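Local atomic coordinates of fructosyl amine: oxygen oxidoreductase (PDB entry 3DJE), a protein that uses covalently bound FAD and molecular oxygen to oxidise fructosyl amino acids, removing the sugar from glycated amines. Residues I45-D50 with R333-A338; A235-H240 with P282-M287. One frame throughout, in Å; residues are numbered along the deposited sequence.

Contact 1: residues I45-D50 with R333-A338; sequences ISAGND and RICWCA. With FAD (flavin-adenine dinucleotide), chain C.
Ser46 O takes two N-H groups. Arg333 NH1 reaches it across the contact at 2.9 Å, and the backbone N of Asn49 comes from the opposite face of the carbonyl plane, closing the type I turn Ser46-Asn49. The same NH1 also bonds Asn49 O at 3.0 Å, standing above the plane of that carbonyl. One arginine nitrogen therefore clamps the first and last carbonyls of the turn. Arg333 leaves the strand with CG between the backbone N and the carbonyl carbon (chi1 81°), and its extended chain carries the guanidinium out to the turn. Two waters lie at the edge of its guanidinium, in plane. One accepts from NE and donates to Asn49 O. The other accepts from NH2 and from Trp336 N, and donates to Ile45 O. Cys335 CB lies above one face of the guanidinium, offset toward the rim.

The turn faces the cofactor. Ser46 OG, anti to the backbone N, bonds FAD O1A at 2.7 Å and accepts from Gly48 N in an ST turn. Ala47 N donates to FAD O2A at 2.8 Å; O1A and O2A are both on phosphate PA. Ala47 CB meets Trp336 O at 3.4 Å and lies 3.9 Å from Cys335 SG. That sulfur is bonded covalently to the flavin methyl C8M, at 1.7 Å. Cys337 SG comes close to FAD O3' of the ribityl chain. Asp50 OD2 forms salt bridges with Lys53 and Lys276, not Arg333. FAD is thus anchored twice: a thioether fixes the isoalloxazine, while the arginine-held turn presents Ser46 OG and Ala47 N to the adenosine-side phosphate.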
ATOM      1  N   ILE A  45       4.342   8.582  -7.553  1.00 11.45           N
ATOM      2  CA  ILE A  45       3.213   8.688  -6.614  1.00 11.14           C
ATOM      3  C   ILE A  45       2.513   7.354  -6.337  1.00 10.48           C
ATOM      4  O   ILE A  45       1.487   7.299  -5.635  1.00 10.86           O
ATOM      5  CB  ILE A  45       2.176   9.776  -7.025  1.00 11.50           C
ATOM      6  CG1 ILE A  45       1.525   9.448  -8.365  1.00 11.12           C
ATOM      7  CG2 ILE A  45       2.834  11.162  -7.047  1.00 12.88           C
ATOM      8  CD1 ILE A  45       0.230  10.248  -8.642  1.00 11.34           C
ATOM      9  N   SER A  46       3.036   6.272  -6.902  1.00  9.90           N
ATOM     10  CA  SER A  46       2.523   4.972  -6.513  1.00  9.73           C
ATOM     11  C   SER A  46       2.962   4.619  -5.099  1.00 10.06           C
ATOM     12  O   SER A  46       4.153   4.671  -4.777  1.00  9.88           O
ATOM     13  CB  SER A  46       2.960   3.872  -7.491  1.00 10.70           C
ATOM     14  OG  SER A  46       2.668   2.593  -6.942  1.00 10.06           O
ATOM     15  N   ALA A  47       1.998   4.221  -4.277  1.00 10.05           N
ATOM     16  CA  ALA A  47       2.301   3.682  -2.953  1.00 11.53           C
ATOM     17  C   ALA A  47       3.198   2.436  -3.035  1.00 11.91           C
ATOM     18  O   ALA A  47       3.862   2.092  -2.059  1.00 13.35           O
ATOM     19  CB  ALA A  47       1.023   3.370  -2.218  1.00 11.43           C
ATOM     20  N   GLY A  48       3.238   1.781  -4.199  1.00 11.85           N
ATOM     21  CA  GLY A  48       4.045   0.561  -4.355  1.00 11.91           C
ATOM     22  C   GLY A  48       5.493   0.847  -4.711  1.00 11.88           C
ATOM     23  O   GLY A  48       6.322  -0.064  -4.729  1.00 12.72           O
ATOM     24  N   ASN A  49       5.796   2.113  -4.986  1.00 11.06           N
ATOM     25  CA  ASN A  49       7.146   2.492  -5.360  1.00 10.88           C
ATOM     26  C   ASN A  49       7.986   2.755  -4.118  1.00 10.96           C
ATOM     27  O   ASN A  49       8.149   3.903  -3.676  1.00 11.86           O
ATOM     28  CB  ASN A  49       7.161   3.683  -6.314  1.00 11.35           C
ATOM     29  CG  ASN A  49       8.547   3.951  -6.866  1.00 11.53           C
ATOM     30  OD1 ASN A  49       9.536   3.362  -6.405  1.00 12.65           O
ATOM     31  ND2 ASN A  49       8.635   4.835  -7.860  1.00 10.08           N
ATOM     32  N   ASP A  50       8.512   1.669  -3.557  1.00 11.13           N
ATOM     33  CA  ASP A  50       9.169   1.695  -2.253  1.00 12.08           C
ATOM     34  C   ASP A  50      10.209   0.581  -2.279  1.00 11.71           C
ATOM     35  O   ASP A  50      10.013  -0.447  -2.948  1.00 11.65           O
ATOM     36  CB  ASP A  50       8.078   1.378  -1.214  1.00 13.43           C
ATOM     37  CG  ASP A  50       8.433   1.754   0.217  1.00 18.68           C
ATOM     38  OD1 ASP A  50       9.624   1.811   0.580  1.00 22.67           O
ATOM     39  OD2 ASP A  50       7.467   1.947   1.009  1.00 22.90           O
ATOM     40  N   ARG A 333       9.635  10.918   1.967  1.00 12.75           N
ATOM     41  CA  ARG A 333       8.436  11.260   1.210  1.00 12.59           C
ATOM     42  C   ARG A 333       7.150  10.906   1.926  1.00 12.88           C
ATOM     43  O   ARG A 333       7.133  10.083   2.846  1.00 12.61           O
ATOM     44  CB  ARG A 333       8.430  10.608  -0.178  1.00 13.00           C
ATOM     45  CG  ARG A 333       7.976   9.143  -0.220  1.00 12.64           C
ATOM     46  CD  ARG A 333       7.746   8.820  -1.669  1.00 13.89           C
ATOM     47  NE  ARG A 333       7.414   7.423  -1.986  1.00 14.00           N
ATOM     48  CZ  ARG A 333       6.221   7.038  -2.438  1.00 16.63           C
ATOM     49  NH1 ARG A 333       6.021   5.775  -2.780  1.00 15.66           N
ATOM     50  NH2 ARG A 333       5.227   7.917  -2.560  1.00 15.16           N
ATOM     51  N   ILE A 334       6.075  11.536   1.475  1.00 12.06           N
ATOM     52  CA  ILE A 334       4.730  11.080   1.830  1.00 11.32           C
ATOM     53  C   ILE A 334       4.236  10.059   0.781  1.00 11.95           C
ATOM     54  O   ILE A 334       4.666  10.069  -0.389  1.00 11.84           O
ATOM     55  CB  ILE A 334       3.752  12.250   2.024  1.00 12.27           C
ATOM     56  CG1 ILE A 334       3.493  12.984   0.701  1.00 11.45           C
ATOM     57  CG2 ILE A 334       4.321  13.229   3.108  1.00 11.22           C
ATOM     58  CD1 ILE A 334       2.425  14.096   0.806  1.00 12.20           C
ATOM     59  N   CYS A 335       3.344   9.184   1.225  1.00 11.76           N
ATOM     60  CA  CYS A 335       2.916   8.036   0.455  1.00 11.80           C
ATOM     61  C   CYS A 335       1.414   7.875   0.687  1.00 11.57           C
ATOM     62  O   CYS A 335       0.971   7.814   1.843  1.00 10.81           O
ATOM     63  CB  CYS A 335       3.685   6.829   1.005  1.00 11.65           C
ATOM     64  SG  CYS A 335       3.146   5.207   0.462  1.00 14.40           S
ATOM     65  N   TRP A 336       0.635   7.829  -0.401  1.00 11.32           N
ATOM     66  CA  TRP A 336      -0.825   7.897  -0.316  1.00 11.39           C
ATOM     67  C   TRP A 336      -1.518   6.596  -0.649  1.00 11.45           C
ATOM     68  O   TRP A 336      -1.106   5.888  -1.574  1.00 12.08           O
ATOM     69  CB  TRP A 336      -1.364   8.917  -1.310  1.00 11.82           C
ATOM     70  CG  TRP A 336      -1.099  10.351  -0.953  1.00 11.83           C
ATOM     71  CD1 TRP A 336      -0.001  11.080  -1.278  1.00 13.72           C
ATOM     72  CD2 TRP A 336      -1.970  11.220  -0.228  1.00 13.38           C
ATOM     73  NE1 TRP A 336      -0.125  12.367  -0.792  1.00 14.42           N
ATOM     74  CE2 TRP A 336      -1.324  12.475  -0.139  1.00 13.01           C
ATOM     75  CE3 TRP A 336      -3.238  11.057   0.370  1.00 14.25           C
ATOM     76  CZ2 TRP A 336      -1.904  13.578   0.514  1.00 13.61           C
ATOM     77  CZ3 TRP A 336      -3.813  12.154   1.027  1.00 14.41           C
ATOM     78  CH2 TRP A 336      -3.133  13.398   1.096  1.00 12.84           C
ATOM     79  N   CYS A 337      -2.592   6.311   0.084  1.00 11.50           N
ATOM     80  CA  CYS A 337      -3.520   5.242  -0.300  1.00 11.52           C
ATOM     81  C   CYS A 337      -4.927   5.763  -0.035  1.00 12.05           C
ATOM     82  O   CYS A 337      -5.132   6.983   0.114  1.00 11.74           O
ATOM     83  CB  CYS A 337      -3.206   3.939   0.446  1.00 11.78           C
ATOM     84  SG  CYS A 337      -3.983   2.426  -0.249  1.00 12.36           S
ATOM     85  N   ALA A 338      -5.901   4.865   0.012  1.00 11.26           N
ATOM     86  CA  ALA A 338      -7.278   5.284   0.293  1.00 12.15           C
ATOM     87  C   ALA A 338      -8.033   4.236   1.062  1.00 11.55           C
ATOM     88  O   ALA A 338      -8.100   3.076   0.641  1.00 11.55           O
ATOM     89  CB  ALA A 338      -8.014   5.658  -0.986  1.00 12.56           C
TER
HETATM   90  PA  FAD C 500      -0.888   3.008  -6.267  1.00  9.66           P
HETATM   91  O1A FAD C 500       0.100   1.925  -6.330  1.00 10.32           O
HETATM   92  O2A FAD C 500      -0.555   4.235  -5.480  1.00  9.99           O
HETATM   93  O5B FAD C 500      -1.198   3.352  -7.779  1.00 10.46           O
HETATM   94  C5B FAD C 500      -2.031   4.445  -8.173  1.00 10.37           C
HETATM   95  C4B FAD C 500      -1.605   4.835  -9.595  1.00 11.02           C
HETATM   96  O4B FAD C 500      -2.621   5.767 -10.009  1.00  9.92           O
HETATM   97  C3B FAD C 500      -0.274   5.618  -9.507  1.00 11.02           C
HETATM   98  O3B FAD C 500       0.758   4.975 -10.272  1.00 12.08           O
HETATM   99  C2B FAD C 500      -0.668   6.979 -10.102  1.00  9.60           C
HETATM  100  O2B FAD C 500       0.386   7.548 -10.941  1.00 12.18           O
HETATM  101  C1B FAD C 500      -1.964   6.629 -10.887  1.00 11.05           C
HETATM  102  N9A FAD C 500      -2.663   7.909 -11.218  1.00 10.58           N
HETATM  103  C8A FAD C 500      -2.821   9.006 -10.447  1.00 10.90           C
HETATM  104  N7A FAD C 500      -3.462   9.953 -11.162  1.00  9.14           N
HETATM  105  C5A FAD C 500      -3.702   9.451 -12.382  1.00  8.71           C
HETATM  106  C6A FAD C 500      -4.306   9.957 -13.538  1.00  9.40           C
HETATM  107  N6A FAD C 500      -4.786  11.223 -13.557  1.00 10.29           N
HETATM  108  N1A FAD C 500      -4.388   9.167 -14.626  1.00  9.55           N
HETATM  109  C2A FAD C 500      -3.907   7.917 -14.620  1.00  9.77           C
HETATM  110  N3A FAD C 500      -3.320   7.404 -13.534  1.00  8.96           N
HETATM  111  C4A FAD C 500      -3.210   8.155 -12.412  1.00  8.87           C
HETATM  112  N1  FAD C 500       1.018  -2.489   1.899  1.00  9.29           N
HETATM  113  C2  FAD C 500       1.477  -3.760   2.235  1.00  9.88           C
HETATM  114  O2  FAD C 500       0.926  -4.778   1.810  1.00 10.41           O
HETATM  115  N3  FAD C 500       2.583  -3.877   3.078  1.00  9.88           N
HETATM  116  C4  FAD C 500       3.229  -2.761   3.599  1.00 11.21           C
HETATM  117  O4  FAD C 500       4.209  -2.902   4.341  1.00 10.70           O
HETATM  118  C4X FAD C 500       2.744  -1.486   3.268  1.00 10.49           C
HETATM  119  N5  FAD C 500       3.356  -0.347   3.785  1.00 11.11           N
HETATM  120  C5X FAD C 500       2.980   0.907   3.311  1.00  9.98           C
HETATM  121  C6  FAD C 500       3.741   2.013   3.678  1.00 11.30           C
HETATM  122  C7  FAD C 500       3.423   3.273   3.187  1.00 11.37           C
HETATM  123  C7M FAD C 500       4.283   4.459   3.645  1.00 11.77           C
HETATM  124  C8  FAD C 500       2.357   3.432   2.303  1.00 10.75           C
HETATM  125  C8M FAD C 500       2.055   4.824   1.698  1.00 11.57           C
HETATM  126  C9  FAD C 500       1.605   2.311   1.923  1.00 10.37           C
HETATM  127  C9A FAD C 500       1.920   1.039   2.416  1.00  9.09           C
HETATM  128  N10 FAD C 500       1.176  -0.104   2.063  1.00  9.79           N
HETATM  129  C10 FAD C 500       1.645  -1.367   2.420  1.00  9.91           C
HETATM  130  C1' FAD C 500      -0.079   0.024   1.308  1.00  8.36           C
HETATM  131  C2' FAD C 500       0.188  -0.187  -0.183  1.00  8.62           C
HETATM  132  O2' FAD C 500       1.401   0.498  -0.566  1.00  9.46           O
HETATM  133  C3' FAD C 500      -0.999   0.342  -0.984  1.00  7.33           C
HETATM  134  O3' FAD C 500      -2.222  -0.149  -0.395  1.00  9.64           O
HETATM  135  C4' FAD C 500      -0.967  -0.125  -2.443  1.00  8.43           C
HETATM  136  O4' FAD C 500       0.329   0.028  -3.020  1.00  9.75           O
HETATM  137  C5' FAD C 500      -1.975   0.704  -3.248  1.00  9.58           C
HETATM  138  O5' FAD C 500      -2.001   0.242  -4.609  1.00  8.86           O
HETATM  139  P   FAD C 500      -2.916   0.989  -5.693  1.00  9.27           P
HETATM  140  O1P FAD C 500      -4.314   1.072  -5.173  1.00  9.53           O
HETATM  141  O2P FAD C 500      -2.633   0.324  -6.981  1.00  9.14           O
HETATM  142  O3P FAD C 500      -2.327   2.483  -5.768  1.00  9.07           O
HETATM  143  O   HOH W   1       2.244   7.949  -2.963  1.00 13.09           O
HETATM  144  O   HOH W   2       9.541   5.523  -1.808  1.00 16.87           O

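Contact 2: residues A235-H240 with P282-M287; sequences AWTLVH and PGYTNM. With FSA (1-S-(carboxymethyl)-1-thio-beta-D-fructopyranose), chain D.
Pro282 meets the Trp236 indole through its backbone: its carbonyl O lies 3.7 Å from CZ2. Gly283 follows. Without a side chain, it brings its CA to 3.3 Å above one face of the indole, offset toward the rim, and its positive phi (106°) suits glycine. The CA also makes a C-H...O contact with Ala235 O, at 3.4 Å. Gly283 N and Trp236 NE1 are close, but both are donors and do not bond each other; both turn to His281, NE1 to its backbone O and the glycine N to its ND1.

Tyr284 forms the single antiparallel bridge, a hydrogen-bonded pair with Ala235. Its N donates almost straight to Ala235 O (2.9 Å, 171° at the hydrogen), and its O accepts from Ala235 N at 2.7 Å. With CG beside the backbone N (chi1 -70°), the phenol ring has Ala235 O at its edge, in plane. The side chain of Thr237 crosses that of Tyr284 at about a right angle, bringing CG2 to 4.1 Å from CE2. The phenol OH is held by Glu308 and Arg312.

On the indole face opposite Gly283, FSA C5 sits over the centre, 3.6 Å above the plane. This is a CH-pi contact, with the C5-H of the sugar directed at the indole. Trp236 therefore offers the fructosyl ring an apolar platform, backed by glycine, with its rotation probably restrained by the NE1 bond to His281 O.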
ATOM      1  N   ALA A 235      -2.521   9.611   3.839  1.00 12.54           N
ATOM      2  CA  ALA A 235      -1.097   9.507   3.581  1.00 12.24           C
ATOM      3  C   ALA A 235      -0.287   9.127   4.810  1.00 12.54           C
ATOM      4  O   ALA A 235      -0.619   9.521   5.940  1.00 12.10           O
ATOM      5  CB  ALA A 235      -0.583  10.807   3.005  1.00 12.98           C
ATOM      6  N   TRP A 236       0.802   8.402   4.553  1.00 11.56           N
ATOM      7  CA  TRP A 236       1.781   8.030   5.563  1.00 11.77           C
ATOM      8  C   TRP A 236       3.153   8.555   5.149  1.00 12.51           C
ATOM      9  O   TRP A 236       3.325   9.098   4.044  1.00 12.58           O
ATOM     10  CB  TRP A 236       1.747   6.510   5.856  1.00 11.48           C
ATOM     11  CG  TRP A 236       0.507   6.204   6.650  1.00 11.48           C
ATOM     12  CD1 TRP A 236       0.396   6.186   8.018  1.00 12.21           C
ATOM     13  CD2 TRP A 236      -0.815   5.972   6.135  1.00 11.54           C
ATOM     14  NE1 TRP A 236      -0.909   5.947   8.386  1.00 12.06           N
ATOM     15  CE2 TRP A 236      -1.672   5.805   7.253  1.00 12.23           C
ATOM     16  CE3 TRP A 236      -1.356   5.859   4.839  1.00 11.59           C
ATOM     17  CZ2 TRP A 236      -3.043   5.549   7.114  1.00 12.18           C
ATOM     18  CZ3 TRP A 236      -2.729   5.595   4.702  1.00 11.42           C
ATOM     19  CH2 TRP A 236      -3.553   5.440   5.847  1.00 12.16           C
ATOM     20  N   THR A 237       4.110   8.403   6.060  1.00 12.47           N
ATOM     21  CA  THR A 237       5.387   9.058   5.994  1.00 12.55           C
ATOM     22  C   THR A 237       6.504   8.016   6.065  1.00 12.17           C
ATOM     23  O   THR A 237       6.403   7.024   6.788  1.00 12.60           O
ATOM     24  CB  THR A 237       5.519  10.087   7.161  1.00 12.64           C
ATOM     25  OG1 THR A 237       4.901   9.551   8.343  1.00 13.88           O
ATOM     26  CG2 THR A 237       4.796  11.362   6.792  1.00 13.73           C
ATOM     27  N   LEU A 238       7.558   8.233   5.286  1.00 12.11           N
ATOM     28  CA  LEU A 238       8.707   7.331   5.280  1.00 12.17           C
ATOM     29  C   LEU A 238      10.005   8.110   5.075  1.00 12.50           C
ATOM     30  O   LEU A 238      10.019   9.169   4.418  1.00 12.58           O
ATOM     31  CB  LEU A 238       8.546   6.253   4.187  1.00 12.61           C
ATOM     32  CG  LEU A 238       8.687   6.677   2.714  1.00 11.96           C
ATOM     33  CD1 LEU A 238      10.122   6.618   2.192  1.00 13.11           C
ATOM     34  CD2 LEU A 238       7.757   5.831   1.814  1.00 13.80           C
ATOM     35  N   VAL A 239      11.084   7.574   5.640  1.00 12.26           N
ATOM     36  CA  VAL A 239      12.429   8.119   5.442  1.00 12.25           C
ATOM     37  C   VAL A 239      13.407   6.974   5.185  1.00 12.45           C
ATOM     38  O   VAL A 239      13.108   5.825   5.509  1.00 11.71           O
ATOM     39  CB  VAL A 239      12.933   8.954   6.675  1.00 13.04           C
ATOM     40  CG1 VAL A 239      11.930  10.029   7.049  1.00 14.42           C
ATOM     41  CG2 VAL A 239      13.258   8.046   7.875  1.00 13.07           C
ATOM     42  N   HIS A 240      14.558   7.300   4.603  1.00 12.07           N
ATOM     43  CA  HIS A 240      15.709   6.394   4.542  1.00 12.82           C
ATOM     44  C   HIS A 240      16.883   6.999   5.325  1.00 13.75           C
ATOM     45  O   HIS A 240      17.083   8.217   5.306  1.00 14.02           O
ATOM     46  CB  HIS A 240      16.184   6.226   3.101  1.00 12.72           C
ATOM     47  CG  HIS A 240      15.203   5.547   2.188  1.00 13.46           C
ATOM     48  ND1 HIS A 240      15.547   5.138   0.917  1.00 14.64           N
ATOM     49  CD2 HIS A 240      13.907   5.185   2.363  1.00 13.96           C
ATOM     50  CE1 HIS A 240      14.496   4.578   0.336  1.00 15.05           C
ATOM     51  NE2 HIS A 240      13.493   4.582   1.197  1.00 14.67           N
ATOM     52  N   PRO A 282      -2.266   7.246  12.626  1.00 13.15           N
ATOM     53  CA  PRO A 282      -3.501   7.013  11.877  1.00 13.35           C
ATOM     54  C   PRO A 282      -3.643   7.695  10.496  1.00 13.05           C
ATOM     55  O   PRO A 282      -4.670   7.503   9.848  1.00 13.74           O
ATOM     56  CB  PRO A 282      -4.600   7.490  12.842  1.00 13.48           C
ATOM     57  CG  PRO A 282      -3.915   7.575  14.191  1.00 13.13           C
ATOM     58  CD  PRO A 282      -2.535   7.999  13.872  1.00 13.81           C
ATOM     59  N   GLY A 283      -2.628   8.439  10.065  1.00 13.34           N
ATOM     60  CA  GLY A 283      -2.599   8.996   8.712  1.00 13.83           C
ATOM     61  C   GLY A 283      -2.868  10.484   8.629  1.00 14.64           C
ATOM     62  O   GLY A 283      -3.421  11.077   9.570  1.00 14.48           O
ATOM     63  N   TYR A 284      -2.438  11.084   7.515  1.00 14.14           N
ATOM     64  CA  TYR A 284      -2.768  12.476   7.159  1.00 14.95           C
ATOM     65  C   TYR A 284      -3.787  12.495   6.028  1.00 15.88           C
ATOM     66  O   TYR A 284      -3.607  11.824   5.006  1.00 15.26           O
ATOM     67  CB  TYR A 284      -1.536  13.218   6.651  1.00 15.00           C
ATOM     68  CG  TYR A 284      -0.482  13.512   7.672  1.00 15.24           C
ATOM     69  CD1 TYR A 284      -0.511  14.702   8.393  1.00 15.76           C
ATOM     70  CD2 TYR A 284       0.574  12.624   7.894  1.00 16.11           C
ATOM     71  CE1 TYR A 284       0.462  14.983   9.334  1.00 15.25           C
ATOM     72  CE2 TYR A 284       1.566  12.898   8.827  1.00 14.84           C
ATOM     73  CZ  TYR A 284       1.498  14.082   9.555  1.00 16.00           C
ATOM     74  OH  TYR A 284       2.472  14.368  10.478  1.00 17.81           O
ATOM     75  N   THR A 285      -4.849  13.274   6.199  1.00 16.26           N
ATOM     76  CA  THR A 285      -5.721  13.612   5.081  1.00 17.48           C
ATOM     77  C   THR A 285      -5.300  14.974   4.516  1.00 18.44           C
ATOM     78  O   THR A 285      -4.445  15.653   5.080  1.00 18.19           O
ATOM     79  CB  THR A 285      -7.192  13.686   5.513  1.00 17.43           C
ATOM     80  OG1 THR A 285      -7.307  14.630   6.593  1.00 18.44           O
ATOM     81  CG2 THR A 285      -7.704  12.310   5.958  1.00 17.30           C
ATOM     82  N   ASN A 286      -5.891  15.362   3.390  1.00 20.14           N
ATOM     83  CA  ASN A 286      -5.700  16.713   2.870  1.00 22.37           C
ATOM     84  C   ASN A 286      -7.055  17.257   2.447  1.00 24.37           C
ATOM     85  O   ASN A 286      -7.354  17.355   1.255  1.00 23.67           O
ATOM     86  CB  ASN A 286      -4.701  16.727   1.715  1.00 21.80           C
ATOM     87  CG  ASN A 286      -4.302  18.143   1.295  1.00 22.52           C
ATOM     88  OD1 ASN A 286      -4.024  18.998   2.140  1.00 23.01           O
ATOM     89  ND2 ASN A 286      -4.253  18.385  -0.011  1.00 21.29           N
HETATM   90  N   MSE A 287      -7.865  17.581   3.457  1.00 27.59           N
HETATM   91  CA  MSE A 287      -9.254  17.996   3.295  1.00 31.36           C
HETATM   92  C   MSE A 287      -9.361  19.403   2.724  1.00 32.89           C
HETATM   93  O   MSE A 287      -8.923  20.374   3.341  1.00 32.86           O
HETATM   94  CB  MSE A 287      -9.998  17.928   4.638  1.00 32.42           C
HETATM   95  CG  MSE A 287     -10.111  16.532   5.238  1.00 35.56           C
HETATM   96 SE   MSE A 287     -11.095  15.300   4.081  1.00 47.45          SE
HETATM   97  CE  MSE A 287     -11.115  13.715   5.201  1.00 39.10           C
TER
HETATM   98  OAB FSA D 501       0.066  -4.525   5.635  1.00 21.90           O
HETATM   99  CAL FSA D 501       1.075  -4.554   6.372  1.00 22.15           C
HETATM  100  OAA FSA D 501       1.498  -5.622   6.884  1.00 24.18           O
HETATM  101  CAH FSA D 501       1.828  -3.282   6.708  1.00 19.02           C
HETATM  102  SAK FSA D 501       1.034  -1.839   6.076  1.00 17.22           S
HETATM  103  C1  FSA D 501       2.187  -0.690   6.775  1.00 15.24           C
HETATM  104  C2  FSA D 501       1.565   0.709   6.894  1.00 14.53           C
HETATM  105  O2  FSA D 501       2.607   1.693   7.008  1.00 15.28           O
HETATM  106  C3  FSA D 501       0.648   0.806   8.117  1.00 14.63           C
HETATM  107  O3  FSA D 501       1.416   0.668   9.322  1.00 16.16           O
HETATM  108  C4  FSA D 501      -0.172   2.100   8.122  1.00 13.28           C
HETATM  109  O4  FSA D 501      -1.146   2.048   9.178  1.00 14.22           O
HETATM  110  C5  FSA D 501      -0.908   2.313   6.795  1.00 12.33           C
HETATM  111  O5  FSA D 501      -1.971   1.370   6.639  1.00 12.84           O
HETATM  112  C6  FSA D 501       0.082   2.202   5.644  1.00 13.35           C
HETATM  113  O6  FSA D 501       0.761   0.935   5.714  1.00 13.74           O

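The centres of contacts 1 and 2 lie 9 Å apart, and both reach one mixed sheet. Strand 232-242 is its common element: it pairs antiparallel with 331-339 from contact 1 and with 274-289 from contact 2. Backbone bonds join the two directly, Cys335 O to Trp236 N and Arg333 N to Leu238 O, and Ala235 CB packs on the Trp336 ring. Along the chain the order is 45-50, 235-240, 282-287, 333-338, so contact 2 is nested within the loop closed by contact 1. Contact 1 ties a loop following strand 33-37 to this sheet. The neighbouring strands thus carry the flavin linkage and the sugar platform side by side.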